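PDB 5TD6: FOG-3 protein from Caenorhabditis elegans, which specifies sperm fate as an RNA-binding multimer, may act as a transcriptional corepressor, and is represented here by its N-terminal BTG/Tob domain. Local coordinates for residues R6-F11 with N34-H39; R56-N59 with C65-S68; T86-F91 with V97-S102. The protein carries 2 engineered substitutions. One frame throughout, in Å; residues are numbered along the deposited sequence.

Interaction 1 of 3, residues R6-F11 with N34-H39; sequences RELVNF and NYLVSH
Leu36 and Leu8 meet through different first torsions. In Leu36, CG lies opposite the carbonyl carbon (chi1 -72°), and the extended second torsion carries CD1 toward the facing helix. In Leu8, CG swings roughly opposite the backbone nitrogen instead (chi1 -152°), which lays its two methyls across the path of Leu36, and the two side chains meet at roughly a right angle. Leu36 CD1 is the one branch that does the touching on its side: it comes 3.9 Å from Leu8 CD1 and 4.1 Å from Val9 CG2, so it sits at the notch between two consecutive residues of 6-11. Val9 offers CG2, the methyl beside its backbone nitrogen. No hydrogen bond spans the gap, and the CA atoms of Val9 and Leu36 stay 8.8 Å apart, so the two helices are joined by a small, purely apolar and buried contact. On the flank of 6-11, Asn10 ND2 makes a weak hydrogen bond to Glu7 of the second subunit. Leu36 also packs on Val5 of helix 2-13, while Leu8 also packs on Ile90 and Ala92, so helix 2-13 touches both helix 22-41 and strand 89-93.

Interaction 2 of 3, residues R56-N59 with C65-S68; sequences RMIN and CFAS
Ile58 and Phe66 stand at about a right angle to each other, the isoleucine reaching from the strand and the phenyl ring coming from the first turn of the helix. Ile58 CG1 takes up the crowded position between its backbone nitrogen and carbonyl carbon (chi1 62°), and from there the extended chain carries CD1 to within 3.7 Å of Phe66 CZ, meeting the ring obliquely. Ile58 has two conformers, so its contacts here are less certain. The same ring turns an edge to the backbone: Asn59 O lies close to the ring plane, 3.5 Å from Phe66 CE2. Within the helix, SG of the preceding Cys65 lies 3.9 Å above the Phe66 ring plane, displaced toward the rim; across the contact, Ile58 CG2 is 4.4 Å from Cys65 SG. Strand 58-59 is a terminal strand of the chain's antiparallel sheet, paired with 89-93, and a short loop leads from it into helix 65-71, so the contact folds that helix back against the strand it has just left. CB of Asn59 points away from the helix, and OD1 accepts hydrogen bonds from the backbone N of Thr61, an Asx turn, and of Thr62. Beyond the two segments, Phe66 packs on Val12 of helix 2-13 and on Leu84, and Cys65 on Leu32 and Tyr35 of helix 22-41.

Interaction 3 of 3, residues T86-F91 with V97-S102; sequences TNMIIF and VFVRLS
Phe98 O is held by two groups of the facing strand: Phe91 N gives it an almost straight hydrogen bond of 2.8 Å (N-H...O 176°), and the CA-H of Ile90 adds a longer contact. Phe91 O in turn accepts from Phe98 N at 2.9 Å, so Phe91 and Phe98 form an antiparallel hydrogen-bonded pair. Farther along, Arg100 N donates to Ile89 O at 3.1 Å. This is the ladder of the beta hairpin made by strands 89-93 and 96-100, in which Ile90 and Val99 form the neighbouring non-hydrogen-bonded pair. On the face that carries Phe91 and Phe98, the two rings are nearly parallel (5°) but slid apart, centroids 5.0 Å from each other, with little overlap. What lies over the Phe98 ring is Phe91 CB, a CH-pi contact 3.6 Å from the ring centroid. Phe98 CG stands between the backbone N and the carbonyl carbon (chi1 60°), which swings the ring beneath that CB. Arg100 lays its guanidinium over a face of the Phe91 ring, CZ 4.5 Å from the centroid, in a cation-pi contact with the two planes well inclined, and its CB packs 3.5 Å from Phe91 CE1. A serine in place of Phe91 would probably strip the Arg100 guanidinium of its aromatic partner and leave a gap beside the Phe98 ring. Arg100 NH2 is also salt-bridged to Glu107 and Glu53, so acidic groups fix its far end. On the face of Ile90 and Val99, Met88 CG meets Val99 CG1 at 4.0 Å, and Leu8 and Phe11 of helix 2-13 pack against that same face.

From the N terminus, interaction 1 comes first, closing the loop between helix 2-13 and helix 22-41. Interaction 2 follows with a short loop from strand 58-59 into helix 65-71, and interaction 3 closes the hairpin of strands 89-93 and 96-100. The three loops run in series: none nests in or crosses another. In space, however, they join. Leu8 touches both Ile58 and Ile90, so helix 2-13 bridges all three, and Phe11 packs on Met88 and Val99. Tyr35 packs against Cys65, tying helix 22-41 to helix 65-71. A probable hydrogen bond from Ile90 N to Ile58 O joins strand 58-59 to the hairpin within one sheet.

Interaction 1 of 3, residues R6-F11 with N34-H39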
loop_
_atom_site.group_PDB
_atom_site.type_symbol
_atom_site.label_atom_id
_atom_site.label_comp_id
_atom_site.label_asym_id
_atom_site.label_seq_id
_atom_site.Cartn_x
_atom_site.Cartn_y
_atom_site.Cartn_z
ATOM N N ARG B 6 2.955 -7.302 -3.958
ATOM C CA ARG B 6 3.405 -6.005 -3.481
ATOM C C ARG B 6 2.574 -5.558 -2.288
ATOM O O ARG B 6 3.124 -5.001 -1.333
ATOM C CB ARG B 6 3.333 -4.941 -4.584
ATOM C CG ARG B 6 3.813 -3.567 -4.113
ATOM C CD ARG B 6 3.639 -2.508 -5.200
ATOM N NE ARG B 6 2.231 -2.249 -5.483
ATOM C CZ ARG B 6 1.647 -2.485 -6.657
ATOM N NH1 ARG B 6 2.347 -2.994 -7.666
ATOM N NH2 ARG B 6 0.358 -2.215 -6.823
ATOM N N GLU B 7 1.255 -5.784 -2.342
ATOM C CA GLU B 7 0.404 -5.414 -1.212
ATOM C C GLU B 7 0.754 -6.237 0.041
ATOM O O GLU B 7 0.742 -5.705 1.155
ATOM C CB GLU B 7 -1.073 -5.580 -1.562
ATOM C CG GLU B 7 -1.590 -4.548 -2.597
ATOM C CD GLU B 7 -1.403 -3.133 -2.128
ATOM O OE1 GLU B 7 -1.654 -2.870 -0.936
ATOM O OE2 GLU B 7 -0.992 -2.283 -2.940
ATOM N N LEU B 8 1.049 -7.522 -0.141
ATOM C CA LEU B 8 1.448 -8.389 0.983
ATOM C C LEU B 8 2.766 -7.897 1.578
ATOM O O LEU B 8 2.909 -7.752 2.809
ATOM C CB LEU B 8 1.591 -9.847 0.540
ATOM C CG LEU B 8 1.342 -10.933 1.608
ATOM C CD1 LEU B 8 1.274 -12.349 1.033
ATOM C CD2 LEU B 8 2.345 -10.891 2.703
ATOM N N VAL B 9 3.735 -7.652 0.704
ATOM C CA VAL B 9 5.054 -7.198 1.159
ATOM C C VAL B 9 4.947 -5.877 1.903
ATOM O O VAL B 9 5.593 -5.668 2.937
ATOM C CB VAL B 9 6.031 -7.027 -0.015
ATOM C CG1 VAL B 9 7.296 -6.323 0.452
ATOM C CG2 VAL B 9 6.362 -8.390 -0.621
ATOM N N ASN B 10 4.112 -4.988 1.391
ATOM C CA ASN B 10 4.008 -3.672 2.013
ATOM C C ASN B 10 3.263 -3.764 3.344
ATOM O O ASN B 10 3.592 -3.056 4.297
ATOM C CB ASN B 10 3.366 -2.678 1.049
ATOM C CG ASN B 10 4.341 -2.241 -0.020
ATOM O OD1 ASN B 10 5.498 -2.609 0.045
ATOM N ND2 ASN B 10 3.895 -1.450 -0.980
ATOM N N PHE B 11 2.292 -4.666 3.423
ATOM C CA PHE B 11 1.637 -4.948 4.700
ATOM C C PHE B 11 2.643 -5.351 5.783
ATOM O O PHE B 11 2.616 -4.834 6.902
ATOM C CB PHE B 11 0.595 -6.061 4.538
ATOM C CG PHE B 11 -0.131 -6.400 5.827
ATOM C CD1 PHE B 11 -1.218 -5.652 6.247
ATOM C CD2 PHE B 11 0.291 -7.454 6.620
ATOM C CE1 PHE B 11 -1.890 -5.959 7.405
ATOM C CE2 PHE B 11 -0.383 -7.763 7.793
ATOM C CZ PHE B 11 -1.463 -7.009 8.189
ATOM N N ASN B 34 10.226 -11.628 -4.017
ATOM C CA ASN B 34 10.700 -12.681 -4.905
ATOM C C ASN B 34 10.294 -14.072 -4.417
ATOM O O ASN B 34 9.783 -14.865 -5.204
ATOM C CB ASN B 34 12.217 -12.593 -5.077
ATOM C CG ASN B 34 12.644 -11.314 -5.774
ATOM O OD1 ASN B 34 11.834 -10.657 -6.435
ATOM N ND2 ASN B 34 13.918 -10.949 -5.628
ATOM N N TYR B 35 10.504 -14.364 -3.130
ATOM C CA TYR B 35 10.080 -15.650 -2.574
ATOM C C TYR B 35 8.602 -15.885 -2.822
ATOM O O TYR B 35 8.185 -16.988 -3.167
ATOM C CB TYR B 35 10.337 -15.754 -1.062
ATOM C CG TYR B 35 9.579 -16.915 -0.412
ATOM C CD1 TYR B 35 10.136 -18.194 -0.355
ATOM C CD2 TYR B 35 8.305 -16.736 0.136
ATOM C CE1 TYR B 35 9.454 -19.254 0.224
ATOM C CE2 TYR B 35 7.608 -17.797 0.710
ATOM C CZ TYR B 35 8.193 -19.052 0.757
ATOM O OH TYR B 35 7.510 -20.102 1.335
ATOM N N LEU B 36 7.807 -14.852 -2.598
ATOM C CA LEU B 36 6.361 -14.999 -2.681
ATOM C C LEU B 36 5.932 -15.284 -4.110
ATOM O O LEU B 36 5.022 -16.087 -4.345
ATOM C CB LEU B 36 5.653 -13.744 -2.166
ATOM C CG LEU B 36 5.713 -13.530 -0.652
ATOM C CD1 LEU B 36 4.953 -12.274 -0.272
ATOM C CD2 LEU B 36 5.183 -14.761 0.128
ATOM N N VAL B 37 6.572 -14.608 -5.057
ATOM C CA VAL B 37 6.265 -14.836 -6.454
ATOM C C VAL B 37 6.521 -16.302 -6.799
ATOM O O VAL B 37 5.670 -16.972 -7.390
ATOM C CB VAL B 37 7.055 -13.897 -7.394
ATOM C CG1 VAL B 37 6.918 -14.359 -8.844
ATOM C CG2 VAL B 37 6.526 -12.485 -7.274
ATOM N N SER B 38 7.665 -16.816 -6.379
ATOM C CA SER B 38 7.976 -18.223 -6.594
ATOM C C SER B 38 6.948 -19.149 -5.931
ATOM O O SER B 38 6.468 -20.093 -6.543
ATOM C CB SER B 38 9.378 -18.523 -6.070
ATOM O OG SER B 38 9.479 -19.867 -5.630
ATOM N N HIS B 39 6.603 -18.844 -4.685
ATOM C CA HIS B 39 5.701 -19.640 -3.855
ATOM C C HIS B 39 4.265 -19.630 -4.388
ATOM O O HIS B 39 3.532 -20.610 -4.232
ATOM C CB HIS B 39 5.759 -19.101 -2.410
ATOM C CG HIS B 39 4.979 -19.896 -1.399
ATOM N ND1 HIS B 39 5.208 -21.235 -1.157
ATOM C CD2 HIS B 39 4.018 -19.517 -0.521
ATOM C CE1 HIS B 39 4.396 -21.653 -0.200
ATOM N NE2 HIS B 39 3.666 -20.629 0.205
#

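Interaction 2 of 3, residues R56-N59 with C65-S68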
loop_
_atom_site.group_PDB
_atom_site.type_symbol
_atom_site.label_atom_id
_atom_site.label_comp_id
_atom_site.label_asym_id
_atom_site.label_seq_id
_atom_site.Cartn_x
_atom_site.Cartn_y
_atom_site.Cartn_z
ATOM N N ARG B 56 -0.901 -21.240 -0.357
ATOM C CA ARG B 56 -0.225 -19.951 -0.468
ATOM C C ARG B 56 -0.128 -19.209 0.852
ATOM O O ARG B 56 0.744 -18.352 1.023
ATOM C CB ARG B 56 -0.936 -19.077 -1.509
ATOM C CG ARG B 56 -0.661 -19.528 -2.945
ATOM C CD ARG B 56 -1.198 -18.529 -3.979
ATOM N NE ARG B 56 -2.617 -18.246 -3.789
ATOM C CZ ARG B 56 -3.582 -18.780 -4.526
ATOM N NH1 ARG B 56 -3.276 -19.636 -5.500
ATOM N NH2 ARG B 56 -4.849 -18.460 -4.296
ATOM N N MET B 57 -1.017 -19.537 1.785
ATOM C CA MET B 57 -1.086 -18.809 3.043
ATOM C C MET B 57 0.252 -18.826 3.770
ATOM O O MET B 57 0.999 -19.802 3.701
ATOM C CB MET B 57 -2.173 -19.397 3.947
ATOM C CG MET B 57 -1.758 -20.634 4.715
ATOM S SD MET B 57 -3.119 -21.316 5.688
ATOM C CE MET B 57 -2.276 -21.691 7.227
ATOM N N ILE B 58 0.564 -17.725 4.439
ATOM C CA ILE B 58 1.789 -17.683 5.225
ATOM C C ILE B 58 1.479 -17.281 6.653
ATOM O O ILE B 58 0.433 -16.703 6.943
ATOM C CB ILE B 58 2.847 -16.721 4.641
ATOM C CG1 ILE B 58 2.330 -15.283 4.621
ATOM C CG2 ILE B 58 3.296 -17.183 3.257
ATOM C CD1 ILE B 58 3.273 -14.316 3.946
ATOM N N ASN B 59 2.386 -17.658 7.548
ATOM C CA ASN B 59 2.263 -17.452 8.994
ATOM C C ASN B 59 3.477 -16.669 9.489
ATOM O O ASN B 59 4.618 -17.091 9.276
ATOM C CB ASN B 59 2.146 -18.809 9.693
ATOM C CG ASN B 59 1.907 -18.699 11.196
ATOM O OD1 ASN B 59 2.685 -18.082 11.937
ATOM N ND2 ASN B 59 0.823 -19.315 11.651
ATOM N N CYS B 65 9.875 -17.867 5.334
ATOM C CA CYS B 65 10.198 -16.835 4.371
ATOM C C CYS B 65 10.588 -15.522 5.052
ATOM O O CYS B 65 11.402 -14.770 4.531
ATOM C CB CYS B 65 9.027 -16.604 3.404
ATOM S SG CYS B 65 7.462 -16.088 4.152
ATOM N N PHE B 66 10.026 -15.239 6.218
ATOM C CA PHE B 66 10.392 -13.993 6.885
ATOM C C PHE B 66 11.858 -13.967 7.346
ATOM O O PHE B 66 12.578 -13.008 7.061
ATOM C CB PHE B 66 9.453 -13.745 8.056
ATOM C CG PHE B 66 8.033 -13.556 7.622
ATOM C CD1 PHE B 66 7.647 -12.379 7.001
ATOM C CD2 PHE B 66 7.104 -14.563 7.783
ATOM C CE1 PHE B 66 6.350 -12.200 6.569
ATOM C CE2 PHE B 66 5.793 -14.384 7.361
ATOM C CZ PHE B 66 5.417 -13.204 6.753
ATOM N N ALA B 67 12.295 -15.018 8.034
ATOM C CA ALA B 67 13.673 -15.089 8.540
ATOM C C ALA B 67 14.689 -15.150 7.403
ATOM O O ALA B 67 15.725 -14.487 7.441
ATOM C CB ALA B 67 13.846 -16.292 9.457
ATOM N N SER B 68 14.396 -15.953 6.394
ATOM C CA SER B 68 15.321 -16.089 5.280
ATOM C C SER B 68 15.368 -14.808 4.444
ATOM O O SER B 68 16.408 -14.461 3.915
ATOM C CB SER B 68 14.940 -17.292 4.419
ATOM O OG SER B 68 13.728 -17.047 3.751
#

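Interaction 3 of 3, residues T86-F91 with V97-S102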
loop_
_atom_site.group_PDB
_atom_site.type_symbol
_atom_site.label_atom_id
_atom_site.label_comp_id
_atom_site.label_asym_id
_atom_site.label_seq_id
_atom_site.Cartn_x
_atom_site.Cartn_y
_atom_site.Cartn_z
ATOM N N THR B 86 2.927 -12.108 16.211
ATOM C CA THR B 86 3.099 -13.550 16.326
ATOM C C THR B 86 1.858 -14.281 15.814
ATOM O O THR B 86 0.732 -13.876 16.090
ATOM C CB THR B 86 3.400 -13.974 17.784
ATOM O OG1 THR B 86 2.200 -13.913 18.569
ATOM C CG2 THR B 86 4.447 -13.064 18.396
ATOM N N ASN B 87 2.089 -15.341 15.044
ATOM C CA ASN B 87 1.043 -16.239 14.561
ATOM C C ASN B 87 -0.101 -15.558 13.797
ATOM O O ASN B 87 -1.256 -15.965 13.890
ATOM C CB ASN B 87 0.477 -17.048 15.729
ATOM C CG ASN B 87 1.521 -17.958 16.358
ATOM O OD1 ASN B 87 2.297 -18.607 15.655
ATOM N ND2 ASN B 87 1.557 -17.991 17.685
ATOM N N MET B 88 0.232 -14.533 13.026
ATOM C CA MET B 88 -0.723 -13.983 12.067
ATOM C C MET B 88 -0.701 -14.780 10.766
ATOM O O MET B 88 0.369 -15.105 10.249
ATOM C CB MET B 88 -0.414 -12.525 11.798
ATOM C CG MET B 88 -1.323 -11.894 10.778
ATOM S SD MET B 88 -0.859 -10.183 10.610
ATOM C CE MET B 88 -1.556 -9.457 12.098
ATOM N N ILE B 89 -1.879 -15.118 10.247
ATOM C CA ILE B 89 -1.962 -15.863 9.000
ATOM C C ILE B 89 -2.431 -14.915 7.899
ATOM O O ILE B 89 -3.452 -14.250 8.046
ATOM C CB ILE B 89 -2.910 -17.075 9.109
ATOM C CG1 ILE B 89 -2.461 -18.008 10.243
ATOM C CG2 ILE B 89 -2.958 -17.849 7.803
ATOM C CD1 ILE B 89 -3.580 -18.833 10.817
ATOM N N ILE B 90 -1.652 -14.835 6.824
ATOM C CA ILE B 90 -1.902 -13.903 5.719
ATOM C C ILE B 90 -2.113 -14.683 4.427
ATOM O O ILE B 90 -1.364 -15.609 4.118
ATOM C CB ILE B 90 -0.731 -12.916 5.539
ATOM C CG1 ILE B 90 -0.374 -12.281 6.882
ATOM C CG2 ILE B 90 -1.076 -11.824 4.509
ATOM C CD1 ILE B 90 0.864 -11.398 6.837
ATOM N N PHE B 91 -3.164 -14.325 3.701
ATOM C CA PHE B 91 -3.533 -14.992 2.457
ATOM C C PHE B 91 -3.375 -14.015 1.302
ATOM O O PHE B 91 -3.667 -12.822 1.443
ATOM C CB PHE B 91 -4.992 -15.486 2.491
ATOM C CG PHE B 91 -5.264 -16.563 3.512
ATOM C CD1 PHE B 91 -5.424 -16.251 4.855
ATOM C CD2 PHE B 91 -5.389 -17.885 3.124
ATOM C CE1 PHE B 91 -5.687 -17.240 5.787
ATOM C CE2 PHE B 91 -5.648 -18.883 4.056
ATOM C CZ PHE B 91 -5.794 -18.558 5.390
ATOM N N VAL B 97 -6.030 -9.926 -1.026
ATOM C CA VAL B 97 -5.024 -10.157 -0.007
ATOM C C VAL B 97 -5.689 -9.820 1.317
ATOM O O VAL B 97 -6.411 -8.813 1.430
ATOM C CB VAL B 97 -3.777 -9.288 -0.232
ATOM C CG1 VAL B 97 -2.680 -9.621 0.794
ATOM C CG2 VAL B 97 -3.263 -9.486 -1.639
ATOM N N PHE B 98 -5.481 -10.667 2.312
ATOM C CA PHE B 98 -6.211 -10.484 3.555
ATOM C C PHE B 98 -5.596 -11.270 4.697
ATOM O O PHE B 98 -4.791 -12.163 4.475
ATOM C CB PHE B 98 -7.675 -10.880 3.378
ATOM C CG PHE B 98 -7.888 -12.331 2.974
ATOM C CD1 PHE B 98 -7.876 -12.709 1.640
ATOM C CD2 PHE B 98 -8.155 -13.302 3.935
ATOM C CE1 PHE B 98 -8.093 -14.036 1.275
ATOM C CE2 PHE B 98 -8.380 -14.630 3.576
ATOM C CZ PHE B 98 -8.351 -14.999 2.255
ATOM N N VAL B 99 -5.985 -10.904 5.912
ATOM C CA VAL B 99 -5.611 -11.618 7.133
ATOM C C VAL B 99 -6.780 -12.487 7.577
ATOM O O VAL B 99 -7.932 -12.055 7.519
ATOM C CB VAL B 99 -5.248 -10.635 8.270
ATOM C CG1 VAL B 99 -5.073 -11.363 9.610
ATOM C CG2 VAL B 99 -3.999 -9.841 7.904
ATOM N N ARG B 100 -6.498 -13.705 8.019
ATOM C CA ARG B 100 -7.535 -14.539 8.632
ATOM C C ARG B 100 -6.928 -15.351 9.761
ATOM O O ARG B 100 -5.942 -16.051 9.549
ATOM C CB ARG B 100 -8.171 -15.464 7.596
ATOM C CG ARG B 100 -9.335 -16.254 8.109
ATOM C CD ARG B 100 -9.508 -17.521 7.294
ATOM N NE ARG B 100 -10.071 -17.284 5.972
ATOM C CZ ARG B 100 -9.948 -18.136 4.958
ATOM N NH1 ARG B 100 -9.271 -19.271 5.118
ATOM N NH2 ARG B 100 -10.494 -17.851 3.784
ATOM N N LEU B 101 -7.503 -15.252 10.958
ATOM C CA LEU B 101 -6.930 -15.930 12.130
ATOM C C LEU B 101 -7.298 -17.416 12.200
ATOM O O LEU B 101 -6.711 -18.173 12.979
ATOM C CB LEU B 101 -7.370 -15.228 13.416
ATOM C CG LEU B 101 -6.916 -13.777 13.608
ATOM C CD1 LEU B 101 -7.912 -13.025 14.474
ATOM C CD2 LEU B 101 -5.529 -13.715 14.226
ATOM N N SER B 102 -8.264 -17.830 11.385
ATOM C CA SER B 102 -8.702 -19.224 11.342
ATOM C C SER B 102 -9.684 -19.429 10.197
ATOM O O SER B 102 -10.475 -18.540 9.902
ATOM C CB SER B 102 -9.354 -19.638 12.666
ATOM O OG SER B 102 -10.452 -18.796 12.975
#